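Local coordinates for protein E1 (PDB 3VX6) that serves as an E1-like enzyme that activates the ubiquitin-like proteins Atg8 and Atg12 for conjugation in autophagy and the cytoplasm-to-vacuole pathway, at residues S14-V19 against Y138-M142; E26-L30 against D64-Q68; L50-N56 against K202-L207. All coordinates share one frame; numbering follows the deposited sequence.

Overall arrangement
Along the chain the first segments come in the order 14-19, 26-30 and 50-56, and their partners follow as 64-68, 138-142 and 202-207. Strand 16-19 runs into helix 21-33, so interactions 1 and 2 are consecutive on the N-terminal side, with centres about 16 Å apart. In interaction 1 segment 14-19 lies against strand 135-144 of one mixed sheet, whereas interaction 3 reaches the loop after strand 198-202 of the other. These two contacts touch, F18 meeting T54 and M142 meeting F204, with centres about 14 Å apart; interaction 2 is a surface contact, its centre about 25 Å from that of interaction 3. The early chain thus packs on one sheet and the loop leaving the other.

Interaction 1 (S14-V19 against Y138-M142); sequences SFQSFV and YWICM
F15 and M142 form a Met-aromatic contact where strand 16-19 lies over the mixed sheet containing strand 135-144. The strands run at 138° to one another, their axes 8.3 Å apart at closest approach, and no hydrogen bond joins the two segments directly; side chains fill the layer between them.

The F15 side chain leaves the backbone with CG between N and the carbonyl carbon (chi1 69°), which sends the ring across to the other strand. Its CB only grazes the methyl CE of M142. Farther out, F15 CD1 rests on M142 CB at 3.6 Å, and CE1 comes near the backbone N of the same methionine. Across the ring from CD1, CE2 packs against the CG2 branch of I140, and the tip, CZ, lies 3.6 Å from I140 O, which sits at the ring edge in its plane. M142 slides past F15 in the opposite direction, its SD 5.3 Å from the ring centroid and oblique to it, while S14 packs its CB beside that sulfur.

Beyond the ring, S17 CB meets the I140 CD1 methyl, and V19 CG1 reaches the same methyl at 4.0 Å. S17 OG turns to E263 for its hydrogen bond. Y138 comes toward V19 from the opposite direction, modelled too close to be relied on, and packs edge-to-face with F24 of helix 21-33. L62 of strand 59-62, the parallel partner of strand 16-19, touches both V19 and I140. At the other end of the contact, a water bridges S14 OG, at 3.0 Å, to M142 O, to which it donates.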
# COMPACT_ATOMS: atom_id res chain seq x y z
N SER A 14 -1.48 -6.81 -0.88
CA SER A 14 -2.10 -5.54 -0.50
C SER A 14 -3.09 -4.89 -1.47
O SER A 14 -3.78 -3.94 -1.11
CB SER A 14 -1.01 -4.53 -0.15
OG SER A 14 -0.27 -4.92 1.00
N PHE A 15 -3.18 -5.41 -2.70
CA PHE A 15 -4.07 -4.82 -3.70
C PHE A 15 -4.10 -5.70 -4.93
O PHE A 15 -3.25 -6.58 -5.12
CB PHE A 15 -3.51 -3.48 -4.15
CG PHE A 15 -2.25 -3.62 -4.96
CD1 PHE A 15 -1.08 -4.12 -4.38
CD2 PHE A 15 -2.25 -3.37 -6.33
CE1 PHE A 15 0.05 -4.39 -5.15
CE2 PHE A 15 -1.12 -3.64 -7.11
CZ PHE A 15 0.03 -4.15 -6.52
N GLN A 16 -5.08 -5.43 -5.78
CA GLN A 16 -5.23 -6.09 -7.07
C GLN A 16 -5.38 -4.92 -8.03
O GLN A 16 -6.27 -4.08 -7.87
CB GLN A 16 -6.48 -6.97 -7.12
CG GLN A 16 -6.73 -7.54 -8.51
CD GLN A 16 -7.70 -8.72 -8.50
OE1 GLN A 16 -8.15 -9.16 -9.56
NE2 GLN A 16 -8.02 -9.22 -7.32
N SER A 17 -4.48 -4.83 -8.99
CA SER A 17 -4.53 -3.73 -9.93
C SER A 17 -5.68 -3.87 -10.91
O SER A 17 -6.14 -4.97 -11.24
CB SER A 17 -3.21 -3.59 -10.69
OG SER A 17 -3.01 -4.65 -11.60
N PHE A 18 -6.16 -2.72 -11.34
CA PHE A 18 -7.23 -2.66 -12.31
C PHE A 18 -6.91 -1.49 -13.17
O PHE A 18 -7.30 -0.36 -12.86
CB PHE A 18 -8.58 -2.47 -11.64
CG PHE A 18 -9.24 -3.75 -11.28
CD1 PHE A 18 -9.82 -4.53 -12.28
CD2 PHE A 18 -9.21 -4.21 -9.98
CE1 PHE A 18 -10.36 -5.76 -11.98
CE2 PHE A 18 -9.75 -5.44 -9.67
CZ PHE A 18 -10.33 -6.23 -10.67
N VAL A 19 -6.15 -1.75 -14.22
CA VAL A 19 -5.77 -0.68 -15.11
C VAL A 19 -6.65 -0.70 -16.35
O VAL A 19 -6.46 -1.49 -17.28
CB VAL A 19 -4.28 -0.78 -15.49
CG1 VAL A 19 -3.44 -0.91 -14.23
CG2 VAL A 19 -4.03 -1.98 -16.38
N TYR A 138 3.40 -3.66 -17.84
CA TYR A 138 3.46 -2.96 -16.57
C TYR A 138 3.53 -3.89 -15.39
O TYR A 138 3.24 -5.08 -15.49
CB TYR A 138 2.27 -2.03 -16.38
CG TYR A 138 0.96 -2.74 -16.32
CD1 TYR A 138 0.43 -3.34 -17.46
CD2 TYR A 138 0.21 -2.77 -15.14
CE1 TYR A 138 -0.81 -3.95 -17.43
CE2 TYR A 138 -1.04 -3.38 -15.10
CZ TYR A 138 -1.55 -3.97 -16.26
OH TYR A 138 -2.78 -4.57 -16.26
N TRP A 139 3.92 -3.32 -14.25
CA TRP A 139 4.05 -4.07 -13.04
C TRP A 139 3.81 -3.14 -11.86
O TRP A 139 4.52 -2.14 -11.69
CB TRP A 139 5.44 -4.66 -12.95
CG TRP A 139 5.49 -5.91 -12.16
CD1 TRP A 139 4.51 -6.40 -11.34
CD2 TRP A 139 6.56 -6.84 -12.11
NE1 TRP A 139 4.91 -7.59 -10.80
CE2 TRP A 139 6.17 -7.89 -11.25
CE3 TRP A 139 7.82 -6.90 -12.71
CZ2 TRP A 139 6.99 -8.98 -10.97
CZ3 TRP A 139 8.64 -7.99 -12.44
CH2 TRP A 139 8.22 -9.02 -11.57
N ILE A 140 2.82 -3.47 -11.05
CA ILE A 140 2.52 -2.65 -9.90
C ILE A 140 2.96 -3.38 -8.65
O ILE A 140 2.97 -4.61 -8.60
CB ILE A 140 1.01 -2.35 -9.80
CG1 ILE A 140 0.54 -1.68 -11.09
CG2 ILE A 140 0.74 -1.46 -8.60
CD1 ILE A 140 -0.94 -1.32 -11.11
N CYS A 141 3.35 -2.60 -7.65
CA CYS A 141 3.77 -3.14 -6.37
C CYS A 141 3.37 -2.16 -5.29
O CYS A 141 3.34 -0.95 -5.51
CB CYS A 141 5.29 -3.37 -6.31
SG CYS A 141 6.29 -1.89 -5.98
N MET A 142 3.02 -2.69 -4.13
CA MET A 142 2.68 -1.86 -2.99
C MET A 142 3.69 -2.40 -1.99
O MET A 142 3.47 -3.45 -1.39
CB MET A 142 1.25 -2.13 -2.54
CG MET A 142 0.79 -1.21 -1.44
SD MET A 142 -0.89 -1.54 -1.02
CE MET A 142 -1.78 -0.34 -2.01
O HOH W 1 2.39 -5.46 -0.36

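Interaction 2 (E26-L30 against D64-Q68); sequences ELSRL and DDSFQ
E26 CG stands anti to the backbone N (chi1 -179°), which lays it beside F67 CD2, 3.4 Å away; the bend at chi2 (61°) then turns the carboxylate toward R29. With its chi1 at -74°, F67 swings its ring toward the helix, into the groove between E26, L27 and L30 of helix 21-33. L30 sends CD1 over one face of that ring, 3.5 Å from the centroid, a CH-pi contact. L27 adds a lighter touch, its CB 4.1 Å from F67 CZ. The ring also stacks on F23 of the same helix and touches L83 and L44, so it sits between helix 21-33 and strands 40-47 and 78-86.

At the surface, E26 CB packs on D64 CB at 3.6 Å. One turn along the helix, the extended R29 chain brings NH1 to E26 OE1, a salt bridge of 3.2 Å that enters on the anti side of the carboxylate with a nearly straight N-H line. The same NH1 faces D64 OD1 at 3.9 Å, a long ion pair, with OD1 near the guanidinium plane although the carboxylate itself is turned well out of it. E26 OE1 and D64 OD1 remain 5.7 Å apart. The arginine charge probably offsets the mutual repulsion of these two carboxylates, while the packing on F67 is apolar.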
# COMPACT_ATOMS: atom_id res chain seq x y z
N GLU A 26 -4.27 7.19 -21.11
CA GLU A 26 -3.86 8.42 -20.46
C GLU A 26 -2.35 8.42 -20.29
O GLU A 26 -1.71 9.46 -20.46
CB GLU A 26 -4.55 8.55 -19.10
CG GLU A 26 -4.21 9.82 -18.32
CD GLU A 26 -4.61 11.11 -19.03
OE1 GLU A 26 -5.20 11.04 -20.13
OE2 GLU A 26 -4.33 12.20 -18.48
N LEU A 27 -1.77 7.28 -19.96
CA LEU A 27 -0.32 7.20 -19.80
C LEU A 27 0.25 7.58 -21.14
O LEU A 27 1.18 8.38 -21.22
CB LEU A 27 0.14 5.79 -19.43
CG LEU A 27 1.66 5.58 -19.41
CD1 LEU A 27 2.32 6.62 -18.52
CD2 LEU A 27 1.97 4.18 -18.92
N SER A 28 -0.32 7.01 -22.19
CA SER A 28 0.13 7.31 -23.54
C SER A 28 0.04 8.81 -23.75
O SER A 28 1.02 9.45 -24.12
CB SER A 28 -0.74 6.59 -24.57
OG SER A 28 -0.61 5.18 -24.47
N ARG A 29 -1.14 9.36 -23.50
CA ARG A 29 -1.35 10.79 -23.65
C ARG A 29 -0.28 11.55 -22.86
O ARG A 29 0.45 12.38 -23.42
CB ARG A 29 -2.75 11.18 -23.17
CG ARG A 29 -3.90 10.55 -23.98
CD ARG A 29 -5.19 10.47 -23.16
NE ARG A 29 -6.05 9.39 -23.64
CZ ARG A 29 -7.01 8.80 -22.92
NH1 ARG A 29 -7.24 9.19 -21.67
NH2 ARG A 29 -7.73 7.82 -23.45
N LEU A 30 -0.17 11.25 -21.57
CA LEU A 30 0.81 11.92 -20.73
C LEU A 30 2.24 11.71 -21.20
O LEU A 30 3.05 12.63 -21.15
CB LEU A 30 0.66 11.47 -19.28
CG LEU A 30 -0.52 12.05 -18.51
CD1 LEU A 30 -0.59 11.40 -17.15
CD2 LEU A 30 -0.37 13.55 -18.36
N ASP A 64 -8.01 6.71 -16.39
CA ASP A 64 -7.30 7.86 -16.92
C ASP A 64 -7.18 8.95 -15.86
O ASP A 64 -6.27 9.78 -15.92
CB ASP A 64 -8.01 8.39 -18.18
CG ASP A 64 -9.52 8.28 -18.10
OD1 ASP A 64 -10.18 8.49 -19.14
OD2 ASP A 64 -10.06 8.00 -17.01
N ASP A 65 -8.08 8.93 -14.88
CA ASP A 65 -8.06 9.93 -13.81
C ASP A 65 -6.98 9.67 -12.76
O ASP A 65 -6.59 10.58 -12.01
CB ASP A 65 -9.44 10.00 -13.13
CG ASP A 65 -9.85 8.68 -12.49
OD1 ASP A 65 -10.41 7.81 -13.21
OD2 ASP A 65 -9.60 8.52 -11.27
N SER A 66 -6.48 8.44 -12.70
CA SER A 66 -5.46 8.08 -11.73
C SER A 66 -4.21 8.94 -11.75
O SER A 66 -3.32 8.78 -10.91
CB SER A 66 -5.08 6.62 -11.91
OG SER A 66 -6.13 5.78 -11.48
N PHE A 67 -4.14 9.87 -12.69
CA PHE A 67 -2.97 10.73 -12.77
C PHE A 67 -3.20 12.09 -12.17
O PHE A 67 -2.24 12.80 -11.85
CB PHE A 67 -2.54 10.86 -14.22
CG PHE A 67 -1.87 9.63 -14.75
CD1 PHE A 67 -0.54 9.38 -14.46
CD2 PHE A 67 -2.57 8.73 -15.54
CE1 PHE A 67 0.09 8.24 -14.94
CE2 PHE A 67 -1.95 7.60 -16.03
CZ PHE A 67 -0.61 7.35 -15.73
N GLN A 68 -4.46 12.44 -11.98
CA GLN A 68 -4.79 13.73 -11.41
C GLN A 68 -5.10 13.63 -9.92
O GLN A 68 -5.82 12.73 -9.48
CB GLN A 68 -6.00 14.35 -12.14
CG GLN A 68 -6.07 15.88 -12.02
CD GLN A 68 -4.90 16.60 -12.70
OE1 GLN A 68 -3.73 16.36 -12.38
NE2 GLN A 68 -5.21 17.50 -13.64

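Interaction 3 (L50-N56 against K202-L207); sequences LNQFTSN and KDFSHL
H206 N donates to N56 O over 2.6 Å, at 157° and in the carbonyl plane, tying together two irregular segments; S205 CA also approaches that oxygen in a CA-H...O contact. This backbone bond lies beside a face-to-face stack of the F53 and H206 rings, whose centroids are 3.6 Å apart and planes 13° from parallel. H206 NE2 stands over the centre of the F53 ring, while F53 meets D203 O at its edge, CZ lying 3.5 Å from it. At the imidazole edge are L50 O and N51 O, and a water bonded to ND1 at 3.0 Å lies in the ring plane too.

Toward the two ends the packing is apolar. L50 crosses the K202 chain at about a right angle, its CD1 3.7 Å from K202 CB, and N56 CB rests on L207 CD2 at 3.6 Å. S205 OG, also hydrogen-bonded to I210 O, accepts from L207 N, closing an ST turn around H206.

The contact thus joins the loop between strands 40-47 and 59-62 to the one between strand 198-202 and helix 215-225. K202 NZ bonds to F170 O of helix 165-171 and to V175 O, while T54 leans on strand 16-19.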
# COMPACT_ATOMS: atom_id res chain seq x y z
N LEU A 50 -12.91 1.95 -0.19
CA LEU A 50 -12.79 1.06 0.94
C LEU A 50 -14.10 0.33 1.18
O LEU A 50 -14.21 -0.47 2.11
CB LEU A 50 -12.38 1.84 2.20
CG LEU A 50 -10.97 2.45 2.16
CD1 LEU A 50 -10.68 3.15 3.48
CD2 LEU A 50 -9.95 1.35 1.90
N ASN A 51 -15.08 0.60 0.32
CA ASN A 51 -16.40 -0.03 0.40
C ASN A 51 -16.46 -1.29 -0.44
O ASN A 51 -16.61 -2.41 0.06
CB ASN A 51 -17.48 0.92 -0.09
CG ASN A 51 -17.89 1.92 0.96
OD1 ASN A 51 -18.37 1.55 2.03
ND2 ASN A 51 -17.70 3.20 0.66
N GLN A 52 -16.35 -1.09 -1.74
CA GLN A 52 -16.41 -2.20 -2.67
C GLN A 52 -15.03 -2.67 -3.11
O GLN A 52 -14.40 -2.04 -3.96
CB GLN A 52 -17.25 -1.80 -3.90
CG GLN A 52 -18.43 -2.71 -4.19
CD GLN A 52 -18.01 -4.13 -4.52
OE1 GLN A 52 -17.38 -4.82 -3.71
NE2 GLN A 52 -18.34 -4.58 -5.74
N PHE A 53 -14.56 -3.76 -2.52
CA PHE A 53 -13.25 -4.30 -2.89
C PHE A 53 -13.40 -5.24 -4.08
O PHE A 53 -14.51 -5.48 -4.56
CB PHE A 53 -12.61 -5.07 -1.72
CG PHE A 53 -11.84 -4.20 -0.76
CD1 PHE A 53 -11.00 -4.76 0.18
CD2 PHE A 53 -11.95 -2.81 -0.81
CE1 PHE A 53 -10.27 -3.95 1.06
CE2 PHE A 53 -11.23 -1.99 0.06
CZ PHE A 53 -10.39 -2.57 1.00
N THR A 54 -12.27 -5.74 -4.56
CA THR A 54 -12.25 -6.67 -5.68
C THR A 54 -11.48 -7.89 -5.22
O THR A 54 -10.32 -7.77 -4.81
CB THR A 54 -11.52 -6.10 -6.91
OG1 THR A 54 -11.44 -7.12 -7.92
CG2 THR A 54 -10.10 -5.67 -6.53
N SER A 55 -12.11 -9.05 -5.30
CA SER A 55 -11.46 -10.27 -4.85
C SER A 55 -10.88 -10.08 -3.44
O SER A 55 -9.76 -10.51 -3.15
CB SER A 55 -10.36 -10.70 -5.83
OG SER A 55 -10.91 -11.19 -7.03
N ASN A 56 -11.63 -9.38 -2.59
CA ASN A 56 -11.24 -9.17 -1.20
C ASN A 56 -10.06 -8.28 -0.88
O ASN A 56 -9.77 -8.04 0.29
CB ASN A 56 -11.01 -10.52 -0.53
CG ASN A 56 -12.26 -11.36 -0.51
OD1 ASN A 56 -13.28 -10.94 0.05
ND2 ASN A 56 -12.19 -12.54 -1.12
N LYS A 202 -7.36 1.12 8.16
CA LYS A 202 -8.45 0.79 7.26
C LYS A 202 -7.78 -0.20 6.32
O LYS A 202 -7.16 0.17 5.32
CB LYS A 202 -8.96 2.03 6.54
CG LYS A 202 -9.93 2.82 7.39
CD LYS A 202 -9.85 4.34 7.19
CE LYS A 202 -10.88 5.03 8.07
NZ LYS A 202 -10.92 6.50 7.88
N ASP A 203 -7.87 -1.46 6.70
CA ASP A 203 -7.27 -2.57 5.99
C ASP A 203 -7.54 -2.64 4.49
O ASP A 203 -8.64 -2.33 4.02
CB ASP A 203 -7.71 -3.86 6.66
CG ASP A 203 -6.75 -4.99 6.46
OD1 ASP A 203 -7.03 -6.08 6.99
OD2 ASP A 203 -5.71 -4.80 5.78
N PHE A 204 -6.52 -3.04 3.73
CA PHE A 204 -6.64 -3.18 2.29
C PHE A 204 -7.03 -4.59 1.97
O PHE A 204 -6.97 -5.03 0.83
CB PHE A 204 -5.32 -2.86 1.60
CG PHE A 204 -4.96 -1.42 1.65
CD1 PHE A 204 -5.86 -0.49 2.15
CD2 PHE A 204 -3.73 -0.99 1.19
CE1 PHE A 204 -5.53 0.86 2.19
CE2 PHE A 204 -3.39 0.35 1.23
CZ PHE A 204 -4.30 1.28 1.73
N SER A 205 -7.42 -5.33 2.99
CA SER A 205 -7.85 -6.68 2.75
C SER A 205 -9.17 -6.84 3.45
O SER A 205 -9.39 -6.25 4.51
CB SER A 205 -6.82 -7.68 3.31
OG SER A 205 -7.22 -9.02 3.05
N HIS A 206 -10.07 -7.59 2.83
CA HIS A 206 -11.37 -7.88 3.39
C HIS A 206 -11.35 -9.37 3.69
O HIS A 206 -12.37 -9.95 4.06
CB HIS A 206 -12.50 -7.60 2.40
CG HIS A 206 -12.98 -6.19 2.43
ND1 HIS A 206 -14.02 -5.74 1.63
CD2 HIS A 206 -12.56 -5.11 3.13
CE1 HIS A 206 -14.20 -4.45 1.84
NE2 HIS A 206 -13.33 -4.05 2.75
N LEU A 207 -10.18 -9.97 3.50
CA LEU A 207 -9.99 -11.38 3.78
C LEU A 207 -10.14 -11.56 5.29
O LEU A 207 -9.62 -10.75 6.06
CB LEU A 207 -8.61 -11.85 3.33
CG LEU A 207 -8.47 -12.11 1.83
CD1 LEU A 207 -7.08 -12.62 1.53
CD2 LEU A 207 -9.51 -13.14 1.37
O HOH W 2 -16.12 -6.05 -0.43